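Local coordinates for phosphoacetylglucosamine mutase (Aspergillus lentulus, PDB 5O9X), which probably interconverts N-acetylglucosamine 6-phosphate and N-acetylglucosamine 1-phosphate, as a phosphoacetylglucosamine mutase of the alpha-D-phosphohexomutase family, at residues A[63-68]-A[165-170]; A[171-176]-A[181-186]; A[290-295]-A[447-452]; A[310-315]-A[436-441]. The protein carries 1 engineered substitution. All coordinates share one frame; numbering follows the deposited sequence.

Contact 1. Residues A[63-68]-A[165-170]; sequences GVMVTA and PQLHYV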
loop_
_atom_site.group_PDB
_atom_site.type_symbol
_atom_site.label_atom_id
_atom_site.label_comp_id
_atom_site.label_asym_id
_atom_site.label_seq_id
_atom_site.Cartn_x
_atom_site.Cartn_y
_atom_site.Cartn_z
ATOM N N GLY A 63 -7.206 8.474 -11.653
ATOM C CA GLY A 63 -7.425 6.988 -11.752
ATOM C C GLY A 63 -8.473 6.603 -10.714
ATOM O O GLY A 63 -8.632 7.302 -9.638
ATOM N N VAL A 64 -9.194 5.516 -11.005
ATOM C CA VAL A 64 -10.047 4.890 -10.029
ATOM C C VAL A 64 -9.686 3.397 -10.009
ATOM O O VAL A 64 -9.699 2.791 -11.039
ATOM C CB VAL A 64 -11.553 5.032 -10.416
ATOM C CG1 VAL A 64 -12.409 4.379 -9.343
ATOM C CG2 VAL A 64 -11.963 6.514 -10.462
ATOM N N MET A 65 -9.351 2.847 -8.854
ATOM C CA MET A 65 -9.053 1.408 -8.759
ATOM C C MET A 65 -10.199 0.776 -7.976
ATOM O O MET A 65 -10.495 1.239 -6.849
ATOM C CB MET A 65 -7.743 1.200 -7.974
ATOM C CG MET A 65 -7.352 -0.285 -7.821
ATOM S SD MET A 65 -6.911 -1.021 -9.407
ATOM C CE MET A 65 -6.892 -2.733 -8.904
ATOM N N VAL A 66 -10.838 -0.244 -8.535
ATOM C CA VAL A 66 -11.936 -0.896 -7.831
ATOM C C VAL A 66 -11.336 -2.169 -7.158
ATOM O O VAL A 66 -10.994 -3.123 -7.835
ATOM C CB VAL A 66 -13.089 -1.266 -8.766
ATOM C CG1 VAL A 66 -14.203 -2.022 -7.976
ATOM C CG2 VAL A 66 -13.602 0.051 -9.434
ATOM N N THR A 67 -11.168 -2.117 -5.824
ATOM C CA THR A 67 -10.576 -3.202 -5.118
ATOM C C THR A 67 -10.893 -2.956 -3.639
ATOM O O THR A 67 -11.063 -1.819 -3.196
ATOM C CB THR A 67 -8.984 -3.217 -5.311
ATOM O OG1 THR A 67 -8.472 -4.329 -4.599
ATOM C CG2 THR A 67 -8.287 -1.945 -4.728
ATOM N N ALA A 68 -10.958 -4.043 -2.896
ATOM C CA ALA A 68 -10.837 -4.000 -1.428
ATOM C C ALA A 68 -9.503 -4.631 -0.924
ATOM O O ALA A 68 -9.381 -4.877 0.279
ATOM C CB ALA A 68 -12.067 -4.613 -0.740
ATOM N N PRO A 165 -0.805 -1.106 -8.097
ATOM C CA PRO A 165 0.322 -0.282 -8.542
ATOM C C PRO A 165 0.385 -0.132 -10.073
ATOM O O PRO A 165 0.823 0.916 -10.543
ATOM C CB PRO A 165 1.560 -1.105 -8.100
ATOM C CG PRO A 165 1.085 -1.955 -6.984
ATOM C CD PRO A 165 -0.385 -2.213 -7.202
ATOM N N GLN A 166 -0.062 -1.148 -10.839
ATOM C CA GLN A 166 -0.186 -0.945 -12.342
ATOM C C GLN A 166 -1.073 0.238 -12.687
ATOM O O GLN A 166 -0.696 1.052 -13.574
ATOM C CB GLN A 166 -0.674 -2.176 -13.069
ATOM C CG GLN A 166 0.441 -3.197 -13.175
ATOM C CD GLN A 166 -0.064 -4.490 -13.826
ATOM O OE1 GLN A 166 -1.274 -4.879 -13.708
ATOM N NE2 GLN A 166 0.846 -5.158 -14.531
ATOM N N LEU A 167 -2.237 0.331 -12.032
ATOM C CA LEU A 167 -3.127 1.467 -12.281
ATOM C C LEU A 167 -2.426 2.826 -11.901
ATOM O O LEU A 167 -2.452 3.777 -12.685
ATOM C CB LEU A 167 -4.542 1.222 -11.607
ATOM C CG LEU A 167 -5.294 2.479 -12.002
ATOM C CD1 LEU A 167 -5.904 2.581 -13.400
ATOM C CD2 LEU A 167 -6.071 3.108 -10.893
ATOM N N HIS A 168 -1.827 2.943 -10.685
ATOM C CA HIS A 168 -1.065 4.176 -10.344
ATOM C C HIS A 168 0.034 4.529 -11.386
ATOM O O HIS A 168 0.261 5.728 -11.756
ATOM C CB HIS A 168 -0.357 3.931 -9.009
ATOM C CG HIS A 168 -1.231 4.116 -7.822
ATOM N ND1 HIS A 168 -2.206 3.214 -7.465
ATOM C CD2 HIS A 168 -1.282 5.121 -6.903
ATOM C CE1 HIS A 168 -2.768 3.615 -6.332
ATOM N NE2 HIS A 168 -2.255 4.790 -5.999
ATOM N N TYR A 169 0.746 3.505 -11.838
ATOM C CA TYR A 169 1.765 3.636 -12.913
ATOM C C TYR A 169 1.158 4.220 -14.197
ATOM O O TYR A 169 1.728 5.159 -14.766
ATOM C CB TYR A 169 2.479 2.257 -13.196
ATOM C CG TYR A 169 3.200 2.223 -14.488
ATOM C CD1 TYR A 169 4.610 2.587 -14.544
ATOM C CD2 TYR A 169 2.549 1.890 -15.677
ATOM C CE1 TYR A 169 5.299 2.553 -15.757
ATOM C CE2 TYR A 169 3.245 1.893 -16.888
ATOM C CZ TYR A 169 4.600 2.234 -16.927
ATOM O OH TYR A 169 5.291 2.234 -18.162
ATOM N N VAL A 170 -0.001 3.701 -14.628
ATOM C CA VAL A 170 -0.695 4.150 -15.860
ATOM C C VAL A 170 -1.092 5.639 -15.746
ATOM O O VAL A 170 -0.897 6.393 -16.701
ATOM C CB VAL A 170 -1.950 3.305 -16.193
ATOM C CG1 VAL A 170 -2.774 3.920 -17.334
ATOM C CG2 VAL A 170 -1.525 1.906 -16.610
#

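Contact 2. Residues A[171-176]-A[181-186]; sequences VRCKNT and YEYGEP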
loop_
_atom_site.group_PDB
_atom_site.type_symbol
_atom_site.label_atom_id
_atom_site.label_comp_id
_atom_site.label_asym_id
_atom_site.label_seq_id
_atom_site.Cartn_x
_atom_site.Cartn_y
_atom_site.Cartn_z
ATOM N N VAL A 171 -1.679 6.023 -14.615
ATOM C CA VAL A 171 -2.058 7.427 -14.334
ATOM C C VAL A 171 -0.828 8.379 -14.497
ATOM O O VAL A 171 -0.910 9.330 -15.276
ATOM C CB VAL A 171 -2.677 7.610 -12.928
ATOM C CG1 VAL A 171 -2.951 9.133 -12.699
ATOM C CG2 VAL A 171 -4.025 6.792 -12.855
ATOM N N ARG A 172 0.247 8.113 -13.754
ATOM C CA ARG A 172 1.517 8.867 -13.863
ATOM C C ARG A 172 2.021 8.895 -15.324
ATOM O O ARG A 172 2.287 9.990 -15.874
ATOM C CB ARG A 172 2.562 8.379 -12.893
ATOM C CG ARG A 172 3.747 9.299 -12.857
ATOM C CD ARG A 172 4.697 8.831 -11.813
ATOM N NE ARG A 172 5.830 9.736 -11.620
ATOM C CZ ARG A 172 6.611 9.689 -10.536
ATOM N NH1 ARG A 172 6.374 8.793 -9.586
ATOM N NH2 ARG A 172 7.619 10.535 -10.378
ATOM N N CYS A 173 2.080 7.748 -15.983
ATOM C CA CYS A 173 2.499 7.742 -17.396
ATOM C C CYS A 173 1.665 8.647 -18.286
ATOM O O CYS A 173 2.240 9.439 -19.070
ATOM C CB CYS A 173 2.501 6.328 -18.026
ATOM S SG CYS A 173 3.833 5.353 -17.313
ATOM N N LYS A 174 0.338 8.541 -18.217
ATOM C CA LYS A 174 -0.476 9.319 -19.159
ATOM C C LYS A 174 -0.324 10.859 -18.858
ATOM O O LYS A 174 -0.489 11.713 -19.743
ATOM C CB LYS A 174 -1.946 8.919 -19.087
ATOM C CG LYS A 174 -2.270 7.490 -19.456
ATOM C CD LYS A 174 -3.759 7.294 -19.470
ATOM C CE LYS A 174 -4.355 7.851 -20.761
ATOM N NZ LYS A 174 -3.879 7.168 -21.984
ATOM N N ASN A 175 -0.049 11.212 -17.608
ATOM C CA ASN A 175 0.061 12.636 -17.284
ATOM C C ASN A 175 1.464 13.207 -17.545
ATOM O O ASN A 175 1.671 14.402 -17.381
ATOM C CB ASN A 175 -0.381 12.911 -15.856
ATOM C CG ASN A 175 -1.891 12.781 -15.687
ATOM O OD1 ASN A 175 -2.352 12.167 -14.719
ATOM N ND2 ASN A 175 -2.650 13.316 -16.610
ATOM N N THR A 176 2.422 12.345 -17.886
ATOM C CA THR A 176 3.786 12.788 -18.083
ATOM C C THR A 176 4.288 12.480 -19.490
ATOM O O THR A 176 5.437 12.836 -19.814
ATOM C CB THR A 176 4.773 12.192 -17.057
ATOM O OG1 THR A 176 4.823 10.763 -17.236
ATOM C CG2 THR A 176 4.432 12.612 -15.603
ATOM N N TYR A 181 9.482 14.750 -17.781
ATOM C CA TYR A 181 9.122 13.937 -16.594
ATOM C C TYR A 181 8.643 12.506 -16.929
ATOM O O TYR A 181 8.460 11.681 -16.016
ATOM C CB TYR A 181 8.024 14.641 -15.777
ATOM C CG TYR A 181 8.472 15.888 -15.066
ATOM C CD1 TYR A 181 9.158 15.808 -13.840
ATOM C CD2 TYR A 181 8.195 17.157 -15.600
ATOM C CE1 TYR A 181 9.574 16.956 -13.175
ATOM C CE2 TYR A 181 8.606 18.313 -14.939
ATOM C CZ TYR A 181 9.294 18.202 -13.729
ATOM O OH TYR A 181 9.703 19.331 -13.064
ATOM N N GLU A 182 8.404 12.272 -18.224
ATOM C CA GLU A 182 7.979 11.004 -18.816
ATOM C C GLU A 182 8.313 9.736 -18.038
ATOM O O GLU A 182 9.472 9.334 -17.942
ATOM C CB GLU A 182 8.517 10.875 -20.232
ATOM C CG GLU A 182 7.725 9.862 -20.997
ATOM C CD GLU A 182 8.052 9.803 -22.469
ATOM O OE1 GLU A 182 7.480 10.587 -23.238
ATOM O OE2 GLU A 182 8.829 8.913 -22.853
ATOM N N TYR A 183 7.280 9.088 -17.504
ATOM C CA TYR A 183 7.498 7.966 -16.586
ATOM C C TYR A 183 7.570 6.596 -17.304
ATOM O O TYR A 183 8.084 5.626 -16.746
ATOM C CB TYR A 183 6.366 7.980 -15.561
ATOM C CG TYR A 183 6.626 7.186 -14.315
ATOM C CD1 TYR A 183 7.697 7.504 -13.470
ATOM C CD2 TYR A 183 5.776 6.112 -13.947
ATOM C CE1 TYR A 183 7.973 6.758 -12.323
ATOM C CE2 TYR A 183 6.024 5.395 -12.778
ATOM C CZ TYR A 183 7.114 5.710 -11.973
ATOM O OH TYR A 183 7.374 4.985 -10.814
ATOM N N GLY A 184 6.991 6.513 -18.505
ATOM C CA GLY A 184 6.925 5.256 -19.254
ATOM C C GLY A 184 5.785 5.294 -20.246
ATOM O O GLY A 184 5.017 6.302 -20.279
ATOM N N GLU A 185 5.644 4.205 -21.014
ATOM C CA GLU A 185 4.469 3.969 -21.848
ATOM C C GLU A 185 3.285 3.552 -20.953
ATOM O O GLU A 185 3.456 2.679 -20.101
ATOM C CB GLU A 185 4.727 2.809 -22.844
ATOM C CG GLU A 185 5.717 3.032 -24.007
ATOM C CD GLU A 185 5.536 4.366 -24.745
ATOM O OE1 GLU A 185 4.417 4.619 -25.267
ATOM O OE2 GLU A 185 6.530 5.157 -24.758
ATOM N N PRO A 186 2.079 4.115 -21.182
ATOM C CA PRO A 186 0.931 3.957 -20.235
ATOM C C PRO A 186 0.122 2.705 -20.482
ATOM O O PRO A 186 -1.094 2.743 -20.625
ATOM C CB PRO A 186 0.113 5.207 -20.509
ATOM C CG PRO A 186 0.341 5.474 -21.996
ATOM C CD PRO A 186 1.716 4.971 -22.341
HETATM O O HOH W 1 7.191 11.312 -13.603
HETATM O O HOH W 2 5.047 8.782 -19.565
HETATM O O HOH W 3 -3.429 4.334 -21.634
#

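Contact 3. Residues A[290-295]-A[447-452]; sequences ILYYFL and KEWLAT. Unlike the reference sequence in segment 290-295: L291 (reference Val).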
loop_
_atom_site.group_PDB
_atom_site.type_symbol
_atom_site.label_atom_id
_atom_site.label_comp_id
_atom_site.label_asym_id
_atom_site.label_seq_id
_atom_site.Cartn_x
_atom_site.Cartn_y
_atom_site.Cartn_z
ATOM N N ILE A 290 3.825 -6.717 0.306
ATOM C CA ILE A 290 4.643 -7.940 0.236
ATOM C C ILE A 290 5.291 -8.185 1.611
ATOM O O ILE A 290 5.773 -7.243 2.228
ATOM C CB ILE A 290 5.700 -7.861 -0.841
ATOM C CG1 ILE A 290 6.487 -9.206 -0.935
ATOM C CG2 ILE A 290 6.544 -6.593 -0.731
ATOM C CD1 ILE A 290 7.263 -9.321 -2.206
ATOM N N LEU A 291 5.259 -9.418 2.088
ATOM C CA LEU A 291 6.333 -9.864 2.999
ATOM C C LEU A 291 7.018 -11.091 2.719
ATOM O O LEU A 291 6.569 -11.847 1.912
ATOM C CB LEU A 291 5.964 -9.966 4.397
ATOM C CG LEU A 291 4.780 -10.326 5.063
ATOM C CD1 LEU A 291 4.466 -8.815 5.016
ATOM C CD2 LEU A 291 4.106 -11.395 4.227
ATOM N N TYR A 292 8.132 -11.265 3.401
ATOM C CA TYR A 292 9.007 -12.400 3.150
ATOM C C TYR A 292 8.986 -13.278 4.367
ATOM O O TYR A 292 8.675 -12.796 5.465
ATOM C CB TYR A 292 10.489 -11.830 2.988
ATOM C CG TYR A 292 10.880 -11.651 1.499
ATOM C CD1 TYR A 292 10.394 -10.522 0.763
ATOM C CD2 TYR A 292 11.681 -12.613 0.856
ATOM C CE1 TYR A 292 10.718 -10.338 -0.605
ATOM C CE2 TYR A 292 12.079 -12.440 -0.513
ATOM C CZ TYR A 292 11.568 -11.307 -1.231
ATOM O OH TYR A 292 11.954 -11.059 -2.543
ATOM N N TYR A 293 9.409 -14.547 4.217
ATOM C CA TYR A 293 9.451 -15.466 5.341
ATOM C C TYR A 293 10.143 -16.727 4.852
ATOM O O TYR A 293 10.346 -16.931 3.643
ATOM C CB TYR A 293 8.029 -15.831 5.881
ATOM C CG TYR A 293 7.055 -16.227 4.788
ATOM C CD1 TYR A 293 6.821 -17.632 4.440
ATOM C CD2 TYR A 293 6.342 -15.218 4.100
ATOM C CE1 TYR A 293 5.897 -17.951 3.432
ATOM C CE2 TYR A 293 5.412 -15.544 3.114
ATOM C CZ TYR A 293 5.216 -16.912 2.764
ATOM O OH TYR A 293 4.265 -17.189 1.786
ATOM N N PHE A 294 10.606 -17.527 5.808
ATOM C CA PHE A 294 11.213 -18.815 5.485
ATOM C C PHE A 294 11.130 -19.711 6.681
ATOM O O PHE A 294 10.919 -19.211 7.817
ATOM C CB PHE A 294 12.727 -18.627 5.068
ATOM C CG PHE A 294 13.639 -18.177 6.163
ATOM C CD1 PHE A 294 14.710 -19.012 6.609
ATOM C CD2 PHE A 294 13.534 -16.880 6.718
ATOM C CE1 PHE A 294 15.596 -18.545 7.570
ATOM C CE2 PHE A 294 14.407 -16.448 7.690
ATOM C CZ PHE A 294 15.442 -17.262 8.145
ATOM N N LEU A 295 11.362 -21.012 6.434
ATOM C CA LEU A 295 11.544 -21.983 7.525
ATOM C C LEU A 295 13.049 -22.088 7.787
ATOM O O LEU A 295 13.802 -22.343 6.840
ATOM C CB LEU A 295 11.018 -23.325 7.105
ATOM C CG LEU A 295 9.503 -23.312 6.920
ATOM C CD1 LEU A 295 9.051 -24.518 6.087
ATOM C CD2 LEU A 295 8.730 -23.219 8.237
ATOM N N LYS A 447 18.666 -16.084 6.375
ATOM C CA LYS A 447 19.398 -16.184 7.671
ATOM C C LYS A 447 20.081 -14.852 8.073
ATOM O O LYS A 447 19.891 -14.403 9.227
ATOM C CB LYS A 447 20.482 -17.314 7.614
ATOM C CG LYS A 447 21.288 -17.397 8.934
ATOM C CD LYS A 447 22.377 -18.481 8.880
ATOM C CE LYS A 447 22.946 -18.665 10.298
ATOM N NZ LYS A 447 24.309 -19.239 10.259
ATOM N N GLU A 448 20.962 -14.277 7.205
ATOM C CA GLU A 448 21.646 -13.009 7.557
ATOM C C GLU A 448 20.742 -11.825 7.685
ATOM O O GLU A 448 20.910 -10.926 8.544
ATOM C CB GLU A 448 22.776 -12.660 6.535
ATOM C CG GLU A 448 23.991 -13.588 6.674
ATOM C CD GLU A 448 23.803 -14.940 6.024
ATOM O OE1 GLU A 448 23.046 -15.051 5.041
ATOM O OE2 GLU A 448 24.400 -15.914 6.475
ATOM N N TRP A 449 19.711 -11.787 6.848
ATOM C CA TRP A 449 18.758 -10.712 6.945
ATOM C C TRP A 449 17.981 -10.813 8.291
ATOM O O TRP A 449 17.816 -9.810 8.972
ATOM C CB TRP A 449 17.768 -10.837 5.723
ATOM C CG TRP A 449 16.742 -9.707 5.595
ATOM C CD1 TRP A 449 16.668 -8.512 6.318
ATOM C CD2 TRP A 449 15.643 -9.699 4.686
ATOM N NE1 TRP A 449 15.592 -7.767 5.854
ATOM C CE2 TRP A 449 14.938 -8.477 4.868
ATOM C CE3 TRP A 449 15.164 -10.624 3.748
ATOM C CZ2 TRP A 449 13.759 -8.170 4.148
ATOM C CZ3 TRP A 449 14.026 -10.288 3.006
ATOM C CH2 TRP A 449 13.335 -9.083 3.208
ATOM N N LEU A 450 17.524 -12.004 8.650
ATOM C CA LEU A 450 16.866 -12.196 9.950
ATOM C C LEU A 450 17.775 -11.801 11.142
ATOM O O LEU A 450 17.290 -11.180 12.114
ATOM C CB LEU A 450 16.320 -13.637 10.130
ATOM C CG LEU A 450 15.412 -13.888 11.382
ATOM C CD1 LEU A 450 14.031 -13.288 11.123
ATOM C CD2 LEU A 450 15.343 -15.377 11.584
ATOM N N ALA A 451 19.094 -12.028 10.990
ATOM C CA ALA A 451 20.017 -11.784 12.082
ATOM C C ALA A 451 20.319 -10.305 12.319
ATOM O O ALA A 451 20.821 -9.950 13.405
ATOM C CB ALA A 451 21.323 -12.644 11.869
ATOM N N THR A 452 19.919 -9.404 11.411
ATOM C CA THR A 452 20.090 -7.972 11.627
ATOM C C THR A 452 19.595 -7.487 13.004
ATOM O O THR A 452 20.251 -6.670 13.654
ATOM C CB THR A 452 19.447 -7.102 10.523
ATOM O OG1 THR A 452 18.042 -7.446 10.336
ATOM C CG2 THR A 452 20.151 -7.330 9.134
#

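Contact 4. Residues A[310-315]-A[436-441]; sequences ATLAAS and EAILAH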
loop_
_atom_site.group_PDB
_atom_site.type_symbol
_atom_site.label_atom_id
_atom_site.label_comp_id
_atom_site.label_asym_id
_atom_site.label_seq_id
_atom_site.Cartn_x
_atom_site.Cartn_y
_atom_site.Cartn_z
ATOM N N ALA A 310 12.071 -2.260 4.930
ATOM C CA ALA A 310 12.496 -0.849 5.099
ATOM C C ALA A 310 13.980 -0.832 5.567
ATOM O O ALA A 310 14.827 -0.056 5.058
ATOM C CB ALA A 310 11.608 -0.196 6.137
ATOM N N THR A 311 14.269 -1.625 6.577
ATOM C CA THR A 311 15.634 -1.579 7.162
ATOM C C THR A 311 16.702 -2.172 6.210
ATOM O O THR A 311 17.842 -1.678 6.153
ATOM C CB THR A 311 15.690 -2.263 8.534
ATOM O OG1 THR A 311 15.187 -3.580 8.463
ATOM C CG2 THR A 311 14.838 -1.461 9.499
ATOM N N LEU A 312 16.314 -3.208 5.489
ATOM C CA LEU A 312 17.143 -3.780 4.425
ATOM C C LEU A 312 17.489 -2.670 3.398
ATOM O O LEU A 312 18.659 -2.455 3.040
ATOM C CB LEU A 312 16.423 -5.000 3.756
ATOM C CG LEU A 312 17.263 -5.679 2.639
ATOM C CD1 LEU A 312 18.460 -6.428 3.256
ATOM C CD2 LEU A 312 16.471 -6.596 1.758
ATOM N N ALA A 313 16.463 -1.977 2.906
ATOM C CA ALA A 313 16.648 -0.905 1.895
ATOM C C ALA A 313 17.447 0.307 2.448
ATOM O O ALA A 313 18.321 0.812 1.775
ATOM C CB ALA A 313 15.264 -0.413 1.429
ATOM N N ALA A 314 17.127 0.747 3.691
ATOM C CA ALA A 314 17.890 1.832 4.302
ATOM C C ALA A 314 19.374 1.476 4.476
ATOM O O ALA A 314 20.248 2.350 4.225
ATOM C CB ALA A 314 17.255 2.275 5.620
ATOM N N SER A 315 19.691 0.239 4.859
ATOM C CA SER A 315 21.096 -0.182 5.012
ATOM C C SER A 315 21.782 -0.167 3.619
ATOM O O SER A 315 22.879 0.361 3.479
ATOM C CB SER A 315 21.098 -1.602 5.575
ATOM O OG SER A 315 22.304 -2.266 5.334
ATOM N N GLU A 436 15.222 -8.719 -3.758
ATOM C CA GLU A 436 16.075 -9.699 -4.480
ATOM C C GLU A 436 17.453 -9.119 -4.883
ATOM O O GLU A 436 18.488 -9.804 -4.698
ATOM C CB GLU A 436 15.348 -10.286 -5.710
ATOM C CG GLU A 436 14.153 -11.250 -5.302
ATOM C CD GLU A 436 14.603 -12.401 -4.386
ATOM O OE1 GLU A 436 15.622 -13.084 -4.705
ATOM O OE2 GLU A 436 13.973 -12.622 -3.321
ATOM N N ALA A 437 17.436 -7.893 -5.453
ATOM C CA ALA A 437 18.643 -7.204 -5.835
ATOM C C ALA A 437 19.508 -6.932 -4.607
ATOM O O ALA A 437 20.739 -7.137 -4.650
ATOM C CB ALA A 437 18.302 -5.870 -6.543
ATOM N N ILE A 438 18.896 -6.473 -3.505
ATOM C CA ILE A 438 19.686 -6.194 -2.327
ATOM C C ILE A 438 20.390 -7.406 -1.772
ATOM O O ILE A 438 21.609 -7.355 -1.431
ATOM C CB ILE A 438 18.884 -5.465 -1.212
ATOM C CG1 ILE A 438 18.415 -4.088 -1.716
ATOM C CG2 ILE A 438 19.844 -5.274 0.026
ATOM C CD1 ILE A 438 17.337 -3.476 -0.771
ATOM N N LEU A 439 19.650 -8.479 -1.551
ATOM C CA LEU A 439 20.277 -9.730 -1.042
ATOM C C LEU A 439 21.365 -10.212 -1.980
ATOM O O LEU A 439 22.390 -10.755 -1.500
ATOM C CB LEU A 439 19.255 -10.860 -0.919
ATOM C CG LEU A 439 18.193 -10.478 0.148
ATOM C CD1 LEU A 439 17.051 -11.511 0.036
ATOM C CD2 LEU A 439 18.721 -10.352 1.604
ATOM N N ALA A 440 21.152 -10.055 -3.303
ATOM C CA ALA A 440 22.147 -10.539 -4.298
ATOM C C ALA A 440 23.449 -9.680 -4.129
ATOM O O ALA A 440 24.562 -10.226 -4.213
ATOM C CB ALA A 440 21.628 -10.380 -5.735
ATOM N N HIS A 441 23.306 -8.345 -3.955
ATOM C CA HIS A 441 24.475 -7.501 -3.779
ATOM C C HIS A 441 25.218 -7.735 -2.447
ATOM O O HIS A 441 26.458 -7.821 -2.415
ATOM C CB HIS A 441 24.107 -6.022 -3.865
ATOM C CG HIS A 441 23.926 -5.538 -5.270
ATOM N ND1 HIS A 441 24.966 -4.983 -5.988
ATOM C CD2 HIS A 441 22.853 -5.557 -6.102
ATOM C CE1 HIS A 441 24.526 -4.641 -7.192
ATOM N NE2 HIS A 441 23.258 -4.995 -7.294
#

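Contact 1. Residues A[63-68]-A[165-170]
Strand 63-66 touches L167 through G63, V64 and M65, and it runs nearly antiparallel to helix 165-170, with axes at 170° that come within 8.7 Å of each other. M65 and L167 face one another, their side chains sliding past in opposite directions. With CG anti to the backbone N (chi1 -179°), L167 sends its CD2 branch down onto the strand. L167 CD2 lies 3.6 Å from the carbonyl oxygen V64 O, and L167 CD2 is 3.9 Å from M65 CB. M65 answers along the flank of the leucine: the bend of its chain at chi2 (67°) lays M65 SD alongside, 3.9 Å from L167 CB. A flexible, polarisable thioether suits such a place, because it can follow the branched outline of leucine. G63, with no side chain between its backbone and the helix, lets L167 CD2 come within 4.2 Å of G63 CA.

This is helix-on-sheet packing in the alpha/beta/alpha domain I of the family. V64 points to the other side of the sheet, against L145 of helix 138-151, and strand 61-66 therefore has a helix over each face. L167 also reaches A131 on the adjoining parallel strand. The M65 side chain is about 9 Å from the bound glucose 1,6-bisphosphate. After V66 the chain enters a loop that probably corresponds to the one carrying the phosphorylated serine of the family, with T67 OG1 hydrogen-bonded to D133.

Contact 2. Residues A[171-176]-A[181-186]
The guanidinium of R172 lies flat on the ring of Y183, the two planes only 4° apart and their centres separated by 4.2 Å. The extended arginine chain, lying across the tyrosine at about a right angle, lays both its CD methylene and its charged end over one face. R172 CD sits over the middle of the Y183 ring, 3.5 Å from the centroid, in a CH-pi contact, while CZ is displaced past the rim in an off-centre cation-pi contact. Arginine suits this place because it offers both a greasy stem and a flat cation. Water 1 accepts from R172 NE and donates to Y181 O, which helps to fix the rotation of the group. At the edge of the same ring lies C173 SG, 5.3 Å from the centroid.

T176 fastens the loop to the helix. T176 OG1, between backbone N and carbonyl carbon (chi1 64°), donates to R172 O at 3.0 Å from above the carbonyl plane, and it accepts from Y183 N, also at 3.0 Å. Water 2 links C173 O to G184 O. G184 adopts backbone angles that suit glycine, bringing G184 O to 3.3 Å from C173 SG. P186 then closes the contact, P186 CB packed tightly at 3.5 Å from K174 CG, while water 3 joins K174 NZ to P186 O.

The loop thus folds back along the last turns of helix 164-176 before helix 188-202 begins, whose K194 makes a cation-pi contact with Y183; K174 likewise meets W61, at the start of strand 61-66.

Contact 3. Residues A[290-295]-A[447-452]
K447 meets F294 through its backbone, with K447 N 3.9 Å from F294 CZ, while its long charged chain leads away from the strand, as befits a lysine at an exposed edge. Two residues on, W449 carries the main aromatic contact. It forms an offset edge-to-face pair with Y292, turning the edge of its six-membered ring to the tyrosine; the planes stand at 60° with centroids 5.4 Å apart. The nearest atoms are W449 CZ3 and Y292 CG, at 3.7 Å. Both rings have polar ends satisfied elsewhere: W449 NE1 bonds to R308 O, and Y292 OH to E436, so large aromatics can be buried here without stranding a donor.

L450 follows, with L450 CD2 resting 3.9 Å from F294 CZ. The phenyl group reaches it because CG of F294 occupies the position between backbone N and carbonyl carbon (chi1 68°). Where the helix gives way to loop, T452 OG1 and T452 N both bond to W449 O.

Y292 and F294 alternate with Y293, which points away from the helix. This is the ordinary alternation of a beta strand; here the face bearing Y292 and F294 receives the helix, and segment 447-451 runs at 113° to the strand. Helix 446-451 thus packs across strand 290-295 in the layered alpha/beta architecture of the phosphohexomutases.

Contact 4. Residues A[310-315]-A[436-441]
L312 and I438 meet tip to tip because both direct a branch across the gap: CG of L312 is anti to its own N (chi1 -179°), while in I438 CG1 lies beside the backbone N (chi1 -63°) and leaves CG2 in the anti position. I438 CG2 consequently lies 3.7 Å from L312 CG. Both leucine methyls add to the fit: L312 CD1 is also 3.7 Å from I438 CG2, and L312 CD2 is 4.0 Å from I438 CB, so that the isoleucine's branch at CB is held against the fork of the leucine.

The remaining arm of I438 extends past L312 and brings I438 CD1 to 3.8 Å from A313 CA. Alanine suits that spot: its single methyl group lets the end of the isoleucine come right down to the helix backbone. L439 contributes from the side, with L439 CD2 4.3 Å from L312 CD1. All these groups are buried hydrocarbon, which gives a plain apolar interface.

The axes of segments 310-315 and 436-441 cross at 54° and approach to 10.4 Å. Helix 306-324 packs on several elements: A310 rests on V377 and F379 of strand 375-379, T311 on helix 342-350, and L312 turns to helix 428-442. That second helix faces another sheet as well, where E436 forms a salt bridge with R279 of strand 279-283. Helix 428-442 therefore touches helix 306-324 on one part of its surface and the sheet holding strands 279-283 and 290-295 on another.

Overall arrangement
Contacts 1 and 2 share helix 164-176: its earlier turns cover a domain I strand in the interior, while its last turns hold a loop at the surface. They adjoin through Y169, whose OH probably bonds to E185 O. Contacts 3 and 4 form a second pair, about 11 Å apart between centres, joined by W449 packing on L312; their helices 428-442 and 446-451 follow each other in the chain. Chemistry follows depth. Contacts 1, 3 and 4 are buried and rely on aliphatic, thioether or aromatic packing, whereas contact 2 adds a stacked charge, a direct hydrogen bond and bridging waters.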